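Autolysin E (Staphylococcus aureus, PDB 4PI8) probably hydrolyses the glycosidic bonds between the NAG and NAM sugars of peptidoglycan, acting as a cell-wall autolysin of the lysozyme clan. Local coordinates at residues F87-E92 and A159-A164; G123-Y128 and Q152-D157. The protein carries 1 engineered substitution. All blocks are in the same frame, centred on the assembly; numbering follows the deposited sequence. Where two conformers were deposited one is given.

Contact 1. Residues F87-E92 and A159-A164; sequences FLEAQE and AIIGGA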
loop_
_atom_site.group_PDB
_atom_site.type_symbol
_atom_site.label_atom_id
_atom_site.label_comp_id
_atom_site.label_asym_id
_atom_site.label_seq_id
_atom_site.Cartn_x
_atom_site.Cartn_y
_atom_site.Cartn_z
ATOM N N PHE A 87 -10.603 -10.264 4.196
ATOM C CA PHE A 87 -10.255 -9.349 3.102
ATOM C C PHE A 87 -11.500 -8.879 2.329
ATOM O O PHE A 87 -11.612 -7.728 1.934
ATOM C CB PHE A 87 -9.247 -9.987 2.150
ATOM C CG PHE A 87 -7.807 -9.891 2.616
ATOM C CD1 PHE A 87 -7.081 -8.759 2.374
ATOM C CD2 PHE A 87 -7.193 -10.881 3.373
ATOM C CE1 PHE A 87 -5.739 -8.618 2.720
ATOM C CE2 PHE A 87 -5.877 -10.723 3.754
ATOM C CZ PHE A 87 -5.130 -9.598 3.444
ATOM N N LEU A 88 -12.463 -9.798 2.126
ATOM C CA LEU A 88 -13.702 -9.449 1.442
ATOM C C LEU A 88 -14.647 -8.615 2.308
ATOM O O LEU A 88 -15.306 -7.709 1.778
ATOM C CB LEU A 88 -14.405 -10.702 0.912
ATOM C CG LEU A 88 -13.723 -11.173 -0.378
ATOM C CD1 LEU A 88 -14.257 -12.563 -0.745
ATOM C CD2 LEU A 88 -13.846 -10.249 -1.555
ATOM N N GLU A 89 -14.675 -8.878 3.607
ATOM C CA GLU A 89 -15.380 -7.988 4.534
ATOM C C GLU A 89 -14.848 -6.571 4.327
ATOM O O GLU A 89 -15.622 -5.605 4.236
ATOM C CB GLU A 89 -15.118 -8.438 5.946
ATOM C CG GLU A 89 -16.078 -8.024 6.998
ATOM C CD GLU A 89 -15.951 -9.018 8.152
ATOM O OE1 GLU A 89 -14.830 -9.507 8.403
ATOM O OE2 GLU A 89 -16.960 -9.386 8.753
ATOM N N ALA A 90 -13.501 -6.433 4.302
ATOM C CA ALA A 90 -12.916 -5.094 4.111
ATOM C C ALA A 90 -13.289 -4.486 2.759
ATOM O O ALA A 90 -13.616 -3.295 2.657
ATOM C CB ALA A 90 -11.401 -5.220 4.232
ATOM N N GLN A 91 -13.207 -5.262 1.675
ATOM C CA GLN A 91 -13.576 -4.764 0.366
ATOM C C GLN A 91 -14.980 -4.162 0.401
ATOM O O GLN A 91 -15.180 -3.068 -0.141
ATOM C CB GLN A 91 -13.475 -5.858 -0.724
ATOM C CG GLN A 91 -14.115 -5.360 -2.000
ATOM C CD GLN A 91 -13.860 -6.193 -3.240
ATOM O OE1 GLN A 91 -13.007 -5.901 -4.086
ATOM N NE2 GLN A 91 -14.714 -7.193 -3.444
ATOM N N GLU A 92 -15.938 -4.906 0.956
ATOM C CA GLU A 92 -17.330 -4.452 0.887
ATOM C C GLU A 92 -17.614 -3.342 1.878
ATOM O O GLU A 92 -18.329 -2.424 1.525
ATOM C CB GLU A 92 -18.290 -5.624 1.099
ATOM C CG GLU A 92 -18.093 -6.770 0.055
ATOM C CD GLU A 92 -18.169 -6.315 -1.373
ATOM O OE1 GLU A 92 -18.937 -5.383 -1.675
ATOM O OE2 GLU A 92 -17.503 -6.872 -2.293
ATOM N N ALA A 159 -6.341 -6.253 11.995
ATOM C CA ALA A 159 -5.336 -5.540 11.159
ATOM C C ALA A 159 -5.746 -5.504 9.695
ATOM O O ALA A 159 -5.455 -4.491 9.023
ATOM C CB ALA A 159 -4.010 -6.192 11.313
ATOM N N ILE A 160 -6.456 -6.518 9.217
ATOM C CA ILE A 160 -6.928 -6.501 7.809
ATOM C C ILE A 160 -8.017 -5.438 7.654
ATOM O O ILE A 160 -7.986 -4.552 6.801
ATOM C CB ILE A 160 -7.450 -7.884 7.406
ATOM C CG1 ILE A 160 -6.276 -8.853 7.342
ATOM C CG2 ILE A 160 -8.111 -7.806 6.027
ATOM C CD1 ILE A 160 -6.664 -10.328 7.356
ATOM N N ILE A 161 -9.049 -5.487 8.493
ATOM C CA ILE A 161 -10.147 -4.526 8.434
ATOM C C ILE A 161 -9.614 -3.139 8.671
ATOM O O ILE A 161 -10.034 -2.190 7.970
ATOM C CB ILE A 161 -11.288 -4.842 9.468
ATOM C CG1 ILE A 161 -11.923 -6.181 9.184
ATOM C CG2 ILE A 161 -12.322 -3.703 9.555
ATOM C CD1 ILE A 161 -12.540 -6.331 7.856
ATOM N N GLY A 162 -8.797 -2.978 9.712
ATOM C CA GLY A 162 -8.335 -1.644 10.063
ATOM C C GLY A 162 -7.404 -1.033 8.991
ATOM O O GLY A 162 -7.449 0.179 8.780
ATOM N N GLY A 163 -6.577 -1.851 8.361
ATOM C CA GLY A 163 -5.743 -1.381 7.306
ATOM C C GLY A 163 -6.594 -0.847 6.186
ATOM O O GLY A 163 -6.327 0.235 5.660
ATOM N N ALA A 164 -7.620 -1.574 5.747
ATOM C CA ALA A 164 -8.532 -1.105 4.740
ATOM C C ALA A 164 -9.202 0.189 5.101
ATOM O O ALA A 164 -9.386 1.113 4.271
ATOM C CB ALA A 164 -9.575 -2.192 4.390
#
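Phe87 and Ala90 meet Ile160, Ile161 and Ala164 in a buried helix-to-helix packing, carried by apolar side chains, between helices 84-94 and 156-172. The two segments run in nearly the same direction, with a crossing angle of -24°, and their axes approach to 8.7 Å. That spacing goes with the small residues at the interface: the methyls of Ala90 and Ala164 abut, CB to CB at 3.5 Å, and the backbones come near each other where Ala90 CA lies 5.2 Å from Ile161 CA. One turn earlier the larger groups take over. The CB of Phe87 points away from the other helix, but the ring comes back toward it; with chi1 at -82°, CG sits beside the backbone N. The methyl CG2 of Ile160 then rests over the middle of one ring face in a CH-pi contact, 3.9 Å from the centroid, while Ile160 CD1 reaches Phe87 CE2 at 3.7 Å, and the two side chains cross at about a right angle. Ile161 stands beside Ala90, and its bent chain (chi2 -59°) brings CD1 into the angle between Glu89 and Ala90, 4.0 Å from Ala90 CB. CB, CG and OE1 of Glu89, its chain extended beyond CG, all lie near Ile161 CD1, CB closest at 3.8 Å. On the far side of helix 84-94, Gln91 OE1 accepts the backbone N-H groups of both Val63 and Val98, which satisfies this buried oxygen. Helices 67-74, 98-108 and 156-172 all pack on Phe87, and Ile160 also meets Val86 and Phe130, a hydrophobic core consistent with the mainly helical, lysozyme-like fold of glucosaminidase domains.

Contact 2. Residues G123-Y128 and Q152-D157; sequences GKKRYY and QWTSPD
Trp153 O is held by the backbone of Tyr127 and Tyr128: Tyr128 N donates to it at 2.9 Å (156° at the hydrogen), and Tyr127 CA adds a CA-H...O contact at 3.2 Å. The inverse gamma turn Gln152-Trp153-Thr154 begins at the residue where a Schellman motif ends the preceding helix, and it sets the Trp153 carbonyl against the strand 125-127 of a two-stranded hairpin. The docking is reciprocal, since Thr154 CA offers its hydrogen to Arg126 O at 3.2 Å. Water 1 joins the same backbones, accepting from Arg126 N at 2.9 Å and donating to Thr154 O at 2.9 Å. Thr154 CG2 lies alongside Tyr127 CE1, 3.6 Å away, the two side chains pointing the same way. Ser155, the N-cap of helix 156-172, turns its OG to Lys158 N. In Tyr128, CG stands beside the backbone N (chi1 -64°), and Pro156 CD sits over the ring centre in a CH-pi contact, 3.9 Å from the centroid. The indole of Trp153 meets Tyr128 O at its edge, in plane, with CE3 3.4 Å from that oxygen.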
loop_
_atom_site.group_PDB
_atom_site.type_symbol
_atom_site.label_atom_id
_atom_site.label_comp_id
_atom_site.label_asym_id
_atom_site.label_seq_id
_atom_site.Cartn_x
_atom_site.Cartn_y
_atom_site.Cartn_z
ATOM N N GLY A 123 2.297 -6.367 26.856
ATOM C CA GLY A 123 1.496 -6.944 27.945
ATOM C C GLY A 123 0.747 -8.207 27.518
ATOM O O GLY A 123 1.354 -9.124 26.971
ATOM N N LYS A 124 -0.548 -8.264 27.783
ATOM C CA LYS A 124 -1.345 -9.447 27.468
ATOM C C LYS A 124 -1.718 -9.458 25.980
ATOM O O LYS A 124 -2.242 -10.443 25.472
ATOM C CB LYS A 124 -2.658 -9.464 28.278
ATOM C CG LYS A 124 -2.510 -9.382 29.804
ATOM C CD LYS A 124 -1.945 -10.674 30.403
ATOM C CE LYS A 124 -1.990 -10.616 31.946
ATOM N NZ LYS A 124 -1.835 -11.950 32.592
ATOM N N LYS A 125 -1.520 -8.329 25.299
ATOM C CA LYS A 125 -1.936 -8.204 23.876
ATOM C C LYS A 125 -0.774 -8.265 22.889
ATOM O O LYS A 125 0.396 -8.050 23.209
ATOM C CB LYS A 125 -2.656 -6.875 23.712
ATOM C CG LYS A 125 -4.002 -6.817 24.417
ATOM C CD LYS A 125 -4.564 -5.402 24.422
ATOM C CE LYS A 125 -5.362 -5.095 25.685
ATOM N NZ LYS A 125 -5.714 -3.651 25.741
ATOM N N ARG A 126 -1.123 -8.516 21.637
ATOM C CA ARG A 126 -0.182 -8.507 20.517
ATOM C C ARG A 126 -0.840 -7.673 19.457
ATOM O O ARG A 126 -2.054 -7.777 19.251
ATOM C CB ARG A 126 0.059 -9.922 19.994
ATOM C CG ARG A 126 1.187 -10.088 19.011
ATOM C CD ARG A 126 1.610 -11.553 18.957
ATOM N NE ARG A 126 1.495 -12.133 20.283
ATOM C CZ ARG A 126 2.508 -12.578 21.024
ATOM N NH1 ARG A 126 3.753 -12.538 20.574
ATOM N NH2 ARG A 126 2.263 -13.047 22.242
ATOM N N TYR A 127 -0.035 -6.794 18.835
ATOM C CA TYR A 127 -0.526 -5.913 17.761
ATOM C C TYR A 127 0.048 -6.341 16.440
ATOM O O TYR A 127 1.172 -6.778 16.309
ATOM C CB TYR A 127 -0.165 -4.463 18.078
ATOM C CG TYR A 127 -0.813 -3.997 19.368
ATOM C CD1 TYR A 127 -2.122 -3.598 19.413
ATOM C CD2 TYR A 127 -0.116 -4.037 20.568
ATOM C CE1 TYR A 127 -2.740 -3.232 20.604
ATOM C CE2 TYR A 127 -0.713 -3.643 21.760
ATOM C CZ TYR A 127 -2.011 -3.251 21.780
ATOM O OH TYR A 127 -2.628 -2.832 22.954
ATOM N N TYR A 128 -0.823 -6.206 15.397
ATOM C CA TYR A 128 -0.516 -6.647 14.020
ATOM C C TYR A 128 -0.677 -5.452 13.094
ATOM O O TYR A 128 -1.414 -4.545 13.365
ATOM C CB TYR A 128 -1.510 -7.767 13.605
ATOM C CG TYR A 128 -1.346 -9.006 14.485
ATOM C CD1 TYR A 128 -2.035 -9.076 15.685
ATOM C CD2 TYR A 128 -0.542 -10.025 14.099
ATOM C CE1 TYR A 128 -1.873 -10.205 16.498
ATOM C CE2 TYR A 128 -0.355 -11.165 14.892
ATOM C CZ TYR A 128 -1.039 -11.205 16.106
ATOM O OH TYR A 128 -0.912 -12.340 16.924
ATOM N N GLN A 152 -5.959 -0.459 18.204
ATOM C CA GLN A 152 -6.173 -1.732 18.876
ATOM C C GLN A 152 -6.314 -2.850 17.853
ATOM O O GLN A 152 -7.298 -3.644 17.843
ATOM C CB GLN A 152 -7.375 -1.658 19.839
ATOM C CG GLN A 152 -7.063 -0.852 21.104
ATOM C CD GLN A 152 -5.927 -1.478 21.942
ATOM O OE1 GLN A 152 -4.868 -0.872 22.140
ATOM N NE2 GLN A 152 -6.152 -2.692 22.441
ATOM N N TRP A 153 -5.343 -2.900 16.956
ATOM C CA TRP A 153 -5.259 -4.010 16.000
ATOM C C TRP A 153 -4.620 -5.185 16.694
ATOM O O TRP A 153 -3.482 -5.585 16.459
ATOM C CB TRP A 153 -4.444 -3.653 14.747
ATOM C CG TRP A 153 -5.108 -2.524 13.957
ATOM C CD1 TRP A 153 -6.388 -2.080 14.035
ATOM C CD2 TRP A 153 -4.473 -1.770 12.922
ATOM N NE1 TRP A 153 -6.594 -1.029 13.135
ATOM C CE2 TRP A 153 -5.409 -0.828 12.468
ATOM C CE3 TRP A 153 -3.177 -1.760 12.412
ATOM C CZ2 TRP A 153 -5.083 0.098 11.475
ATOM C CZ3 TRP A 153 -2.874 -0.834 11.416
ATOM C CH2 TRP A 153 -3.826 0.075 11.007
ATOM N N THR A 154 -5.433 -5.815 17.529
ATOM C CA THR A 154 -5.011 -6.905 18.406
ATOM C C THR A 154 -5.165 -8.299 17.855
ATOM O O THR A 154 -4.914 -9.292 18.517
ATOM C CB THR A 154 -5.821 -6.832 19.748
ATOM O OG1 THR A 154 -7.213 -6.848 19.472
ATOM C CG2 THR A 154 -5.496 -5.585 20.516
ATOM N N SER A 155 -5.529 -8.433 16.567
ATOM C CA SER A 155 -5.593 -9.687 15.890
ATOM C C SER A 155 -5.282 -9.482 14.386
ATOM O O SER A 155 -5.444 -8.342 13.901
ATOM C CB SER A 155 -6.981 -10.293 15.999
ATOM O OG SER A 155 -7.953 -9.582 15.243
ATOM N N PRO A 156 -4.952 -10.555 13.672
ATOM C CA PRO A 156 -4.765 -10.441 12.227
ATOM C C PRO A 156 -6.032 -9.918 11.578
ATOM O O PRO A 156 -5.944 -9.048 10.665
ATOM C CB PRO A 156 -4.460 -11.856 11.818
ATOM C CG PRO A 156 -3.670 -12.422 13.003
ATOM C CD PRO A 156 -4.442 -11.869 14.163
ATOM N N ASP A 157 -7.209 -10.395 11.956
ATOM C CA ASP A 157 -8.418 -9.962 11.273
ATOM C C ASP A 157 -8.661 -8.474 11.526
ATOM O O ASP A 157 -9.084 -7.718 10.623
ATOM C CB ASP A 157 -9.644 -10.802 11.702
ATOM C CG ASP A 157 -9.566 -12.204 11.190
ATOM O OD1 ASP A 157 -8.746 -12.616 10.373
ATOM O OD2 ASP A 157 -10.456 -13.019 11.625
HETATM O O HOH W 1 -3.826 -9.367 21.176
#

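In the fold
The segments follow the chain in the order 87-92, 123-128, 152-157, 159-164, so contact 2 falls wholly between the two halves of contact 1. Their centres lie 15 Å apart on the same side of the chain's centre, and helix 156-172 links them: its first two residues belong to contact 2, and residues 159-164 to contact 1. They also touch directly, Trp153 CZ2 packing on Gly162 C and Ala159 CB on Tyr128 O. The hairpin is thereby tied to the helical core of the glucosaminidase domain. The Trp153 side chain also touches Ile133, a residue of the glycan pocket, and lies about 9 Å from the bound N-acetylmuramic acid.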